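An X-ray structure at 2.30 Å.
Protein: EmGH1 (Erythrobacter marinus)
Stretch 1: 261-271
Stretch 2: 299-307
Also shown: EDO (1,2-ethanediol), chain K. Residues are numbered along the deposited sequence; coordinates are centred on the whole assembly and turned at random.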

# COMPACT_ATOMS: atom_id res chain seq x y z
N VAL A 261 -8.60 1.91 -12.60
CA VAL A 261 -7.66 2.90 -13.11
C VAL A 261 -8.02 3.32 -14.54
O VAL A 261 -8.02 4.51 -14.86
CB VAL A 261 -6.23 2.32 -13.02
CG1 VAL A 261 -5.22 3.27 -13.61
CG2 VAL A 261 -5.89 1.99 -11.56
N LEU A 262 -8.32 2.35 -15.40
CA LEU A 262 -8.57 2.55 -16.83
C LEU A 262 -9.90 3.21 -17.22
O LEU A 262 -9.94 3.85 -18.27
CB LEU A 262 -8.49 1.21 -17.56
CG LEU A 262 -7.09 0.58 -17.65
CD1 LEU A 262 -7.16 -0.71 -18.44
CD2 LEU A 262 -6.08 1.56 -18.25
N PRO A 263 -11.00 3.06 -16.47
CA PRO A 263 -12.32 3.53 -17.00
C PRO A 263 -12.31 4.99 -17.42
O PRO A 263 -12.94 5.34 -18.44
CB PRO A 263 -13.28 3.27 -15.83
CG PRO A 263 -12.68 2.06 -15.14
CD PRO A 263 -11.18 2.24 -15.24
N PRO A 264 -11.63 5.90 -16.70
CA PRO A 264 -11.59 7.28 -17.21
C PRO A 264 -10.81 7.42 -18.51
O PRO A 264 -11.21 8.19 -19.39
CB PRO A 264 -10.94 8.07 -16.06
CG PRO A 264 -10.32 7.06 -15.17
CD PRO A 264 -11.15 5.82 -15.31
N PHE A 265 -9.69 6.70 -18.64
CA PHE A 265 -8.97 6.68 -19.91
C PHE A 265 -9.83 6.09 -21.01
O PHE A 265 -9.90 6.63 -22.12
CB PHE A 265 -7.67 5.89 -19.77
CG PHE A 265 -6.57 6.63 -19.04
CD1 PHE A 265 -5.78 7.55 -19.71
CD2 PHE A 265 -6.31 6.36 -17.70
CE1 PHE A 265 -4.77 8.22 -19.05
CE2 PHE A 265 -5.30 7.03 -17.03
CZ PHE A 265 -4.53 7.97 -17.70
N ARG A 266 -10.51 4.97 -20.72
CA ARG A 266 -11.33 4.35 -21.75
C ARG A 266 -12.42 5.30 -22.23
O ARG A 266 -12.68 5.40 -23.43
CB ARG A 266 -11.95 3.05 -21.24
CG ARG A 266 -12.73 2.30 -22.32
CD ARG A 266 -13.30 0.99 -21.79
NE ARG A 266 -14.06 0.29 -22.83
CZ ARG A 266 -13.76 -0.92 -23.30
NH1 ARG A 266 -12.72 -1.60 -22.82
NH2 ARG A 266 -14.52 -1.47 -24.24
N ALA A 267 -13.06 6.01 -21.29
CA ALA A 267 -14.10 6.95 -21.68
C ALA A 267 -13.53 8.14 -22.45
O ALA A 267 -14.10 8.57 -23.46
CB ALA A 267 -14.86 7.43 -20.44
N ALA A 268 -12.41 8.70 -21.97
CA ALA A 268 -11.76 9.80 -22.68
C ALA A 268 -11.38 9.41 -24.10
O ALA A 268 -11.54 10.21 -25.03
CB ALA A 268 -10.50 10.23 -21.91
N ILE A 269 -10.87 8.19 -24.28
CA ILE A 269 -10.34 7.77 -25.57
C ILE A 269 -11.46 7.36 -26.51
O ILE A 269 -11.57 7.87 -27.63
CB ILE A 269 -9.32 6.64 -25.37
CG1 ILE A 269 -8.06 7.15 -24.67
CG2 ILE A 269 -8.97 5.99 -26.70
CD1 ILE A 269 -7.17 8.04 -25.53
N THR A 270 -12.34 6.45 -26.07
CA THR A 270 -13.34 5.85 -26.94
C THR A 270 -14.67 6.60 -26.99
O THR A 270 -15.48 6.32 -27.87
CB THR A 270 -13.67 4.41 -26.54
OG1 THR A 270 -14.41 4.42 -25.31
CG2 THR A 270 -12.41 3.54 -26.39
N GLU A 271 -14.95 7.50 -26.05
CA GLU A 271 -16.22 8.22 -26.07
C GLU A 271 -16.05 9.70 -26.35
O GLU A 271 -16.75 10.25 -27.21
CB GLU A 271 -16.98 8.04 -24.75
CG GLU A 271 -17.44 6.63 -24.41
CD GLU A 271 -18.03 6.55 -22.98
OE1 GLU A 271 -18.66 7.53 -22.53
OE2 GLU A 271 -17.85 5.52 -22.31
N VAL A 299 -4.11 -2.82 -25.28
CA VAL A 299 -5.31 -2.18 -24.75
C VAL A 299 -5.64 -0.91 -25.54
O VAL A 299 -6.77 -0.72 -25.99
CB VAL A 299 -5.13 -1.87 -23.25
CG1 VAL A 299 -6.16 -0.86 -22.80
CG2 VAL A 299 -5.21 -3.15 -22.43
N LEU A 300 -4.66 -0.03 -25.70
CA LEU A 300 -4.95 1.31 -26.20
C LEU A 300 -5.25 1.27 -27.70
O LEU A 300 -6.25 1.83 -28.15
CB LEU A 300 -3.79 2.24 -25.89
CG LEU A 300 -3.90 3.71 -26.28
CD1 LEU A 300 -5.10 4.39 -25.65
CD2 LEU A 300 -2.62 4.40 -25.87
N ARG A 301 -4.41 0.58 -28.48
CA ARG A 301 -4.60 0.47 -29.92
C ARG A 301 -5.61 -0.61 -30.28
O ARG A 301 -6.61 -0.35 -30.96
CB ARG A 301 -3.27 0.20 -30.62
CG ARG A 301 -2.24 1.30 -30.41
CD ARG A 301 -2.77 2.66 -30.83
NE ARG A 301 -1.81 3.72 -30.55
CZ ARG A 301 -1.92 4.98 -30.97
NH1 ARG A 301 -0.97 5.85 -30.64
NH2 ARG A 301 -2.98 5.36 -31.69
N ASP A 302 -5.37 -1.85 -29.84
CA ASP A 302 -6.18 -2.98 -30.31
C ASP A 302 -7.54 -3.02 -29.63
O ASP A 302 -8.57 -3.14 -30.31
CB ASP A 302 -5.44 -4.31 -30.08
CG ASP A 302 -4.17 -4.43 -30.91
OD1 ASP A 302 -3.94 -3.59 -31.81
OD2 ASP A 302 -3.39 -5.37 -30.65
N ASP A 303 -7.58 -2.95 -28.30
CA ASP A 303 -8.87 -3.08 -27.61
C ASP A 303 -9.73 -1.83 -27.80
O ASP A 303 -10.93 -1.93 -28.06
CB ASP A 303 -8.67 -3.32 -26.11
CG ASP A 303 -8.20 -4.73 -25.78
OD1 ASP A 303 -8.09 -5.59 -26.68
OD2 ASP A 303 -7.94 -4.97 -24.59
N TRP A 304 -9.13 -0.65 -27.64
CA TRP A 304 -9.92 0.59 -27.63
C TRP A 304 -9.96 1.30 -28.98
O TRP A 304 -10.80 2.19 -29.15
CB TRP A 304 -9.36 1.58 -26.60
CG TRP A 304 -9.44 1.12 -25.17
CD1 TRP A 304 -10.05 -0.00 -24.68
CD2 TRP A 304 -8.88 1.80 -24.04
NE1 TRP A 304 -9.90 -0.07 -23.32
CE2 TRP A 304 -9.18 1.02 -22.90
CE3 TRP A 304 -8.15 2.98 -23.89
CZ2 TRP A 304 -8.77 1.39 -21.61
CZ3 TRP A 304 -7.74 3.35 -22.61
CH2 TRP A 304 -8.05 2.55 -21.49
N GLY A 305 -9.05 0.98 -29.90
CA GLY A 305 -9.08 1.59 -31.21
C GLY A 305 -8.53 2.99 -31.28
O GLY A 305 -8.90 3.74 -32.19
N PHE A 306 -7.66 3.37 -30.34
CA PHE A 306 -7.08 4.71 -30.33
C PHE A 306 -6.32 5.00 -31.63
O PHE A 306 -5.50 4.19 -32.08
CB PHE A 306 -6.15 4.86 -29.13
CG PHE A 306 -5.55 6.25 -28.98
CD1 PHE A 306 -6.34 7.38 -28.98
CD2 PHE A 306 -4.18 6.39 -28.77
CE1 PHE A 306 -5.77 8.65 -28.80
CE2 PHE A 306 -3.60 7.63 -28.59
CZ PHE A 306 -4.40 8.76 -28.59
N GLU A 307 -6.56 6.17 -32.21
CA GLU A 307 -5.88 6.58 -33.42
C GLU A 307 -5.05 7.84 -33.24
O GLU A 307 -4.43 8.30 -34.21
CB GLU A 307 -6.90 6.73 -34.56
CG GLU A 307 -7.28 5.35 -35.13
CD GLU A 307 -8.53 5.35 -35.99
OE1 GLU A 307 -9.25 6.37 -36.03
OE2 GLU A 307 -8.78 4.31 -36.65
C1 EDO K . -11.99 -4.88 -24.49
O1 EDO K . -11.68 -6.25 -24.19
C2 EDO K . -13.07 -4.87 -25.57
O2 EDO K . -14.37 -4.80 -24.98
O HOH W 1 -11.20 -1.08 -20.58

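The contact is mostly one of side chains, with some backbone atoms taking part, and no hydrogen bond passes directly from one stretch to the other; a single residue, Trp304, supplies the largest share of the buried surface. Stretch 1 is a helix whose backbone amides, from Arg266 to Glu271, each bond to the carbonyl four residues earlier. Stretch 2 enters as the tail of a helix and leaves as loop, by way of a wider, pi-type turn in which Trp304 N bonds to Val299 O at 2.9 Å. Gly305 follows with phi of 78°, a value that glycine accepts more readily than residues bearing a CB, and Phe306 N then returns to Leu300 O at 3.0 Å. The backbones come nearest at this end, with Thr270 CA 6.3 Å from Trp304 CA and Ile269 CA 6.5 Å from Phe306 CA.

The CA-to-CB bond of Trp304 points sideways, but chi1 of -64° (m) and chi2 of -7° bring the ring onto the helix of stretch 1. There it lies against the backbone: Arg266 CA sits 3.7 Å from the centroid of the six-membered ring and only 10° off its normal, a CH-pi contact in which a slightly polarised C-H meets the electron-rich face. Around the ring gather aliphatic groups from successive turns of the helix. Leu262 CD2 and Phe265 CB approach Trp304 CH2 at 3.9 and 3.8 Å, and Ile269 CB lies 4.1 Å from Trp304 CE3. Phe265 contributes chiefly through its CB, since its ring leads away from stretch 2. Thr270 CG2 comes within 3.6 Å of Trp304 CB.

Threonine suits this exposed end because its two branches have different tasks. With chi1 at 71° (p), OG1 bonds back to Arg266 O at 2.7 Å, satisfying the hydroxyl within its own helix, while the methyl is left to meet the tryptophan.

Arg266 is extended, with chi1 to chi3 all t, so its long aliphatic portion carries the guanidinium out past the indole until Trp304 CD1 lies over one face of it. Arg266 NH1 and Trp304 NE1 are 3.2 Å apart, yet both are donors and cannot bond to each other. Water 1 resolves the matter by accepting from both, at 2.8 Å from Arg266 NH1 and 3.2 Å from Trp304 NE1. At the guanidinium edge, Arg266 NH2 makes a weak hydrogen bond of 3.4 Å to O2 of a 1,2-ethanediol, probably from the crystallisation liquor.

Ile269 points toward stretch 2, and its m, m conformation sends CD1 over the face of the Phe306 ring, 4.0 Å from the centroid and 29° off the normal. Ile269 CG1 lies 4.2 Å from Leu300 CD1, so one branched, buried residue fills the space between three apolar partners. Phe306, with chi1 at -177° (t), offers its ring to this methyl, while Phe306 O accepts a 2.8 Å bond from Arg301 NH2, which ties the loop to the preceding helix.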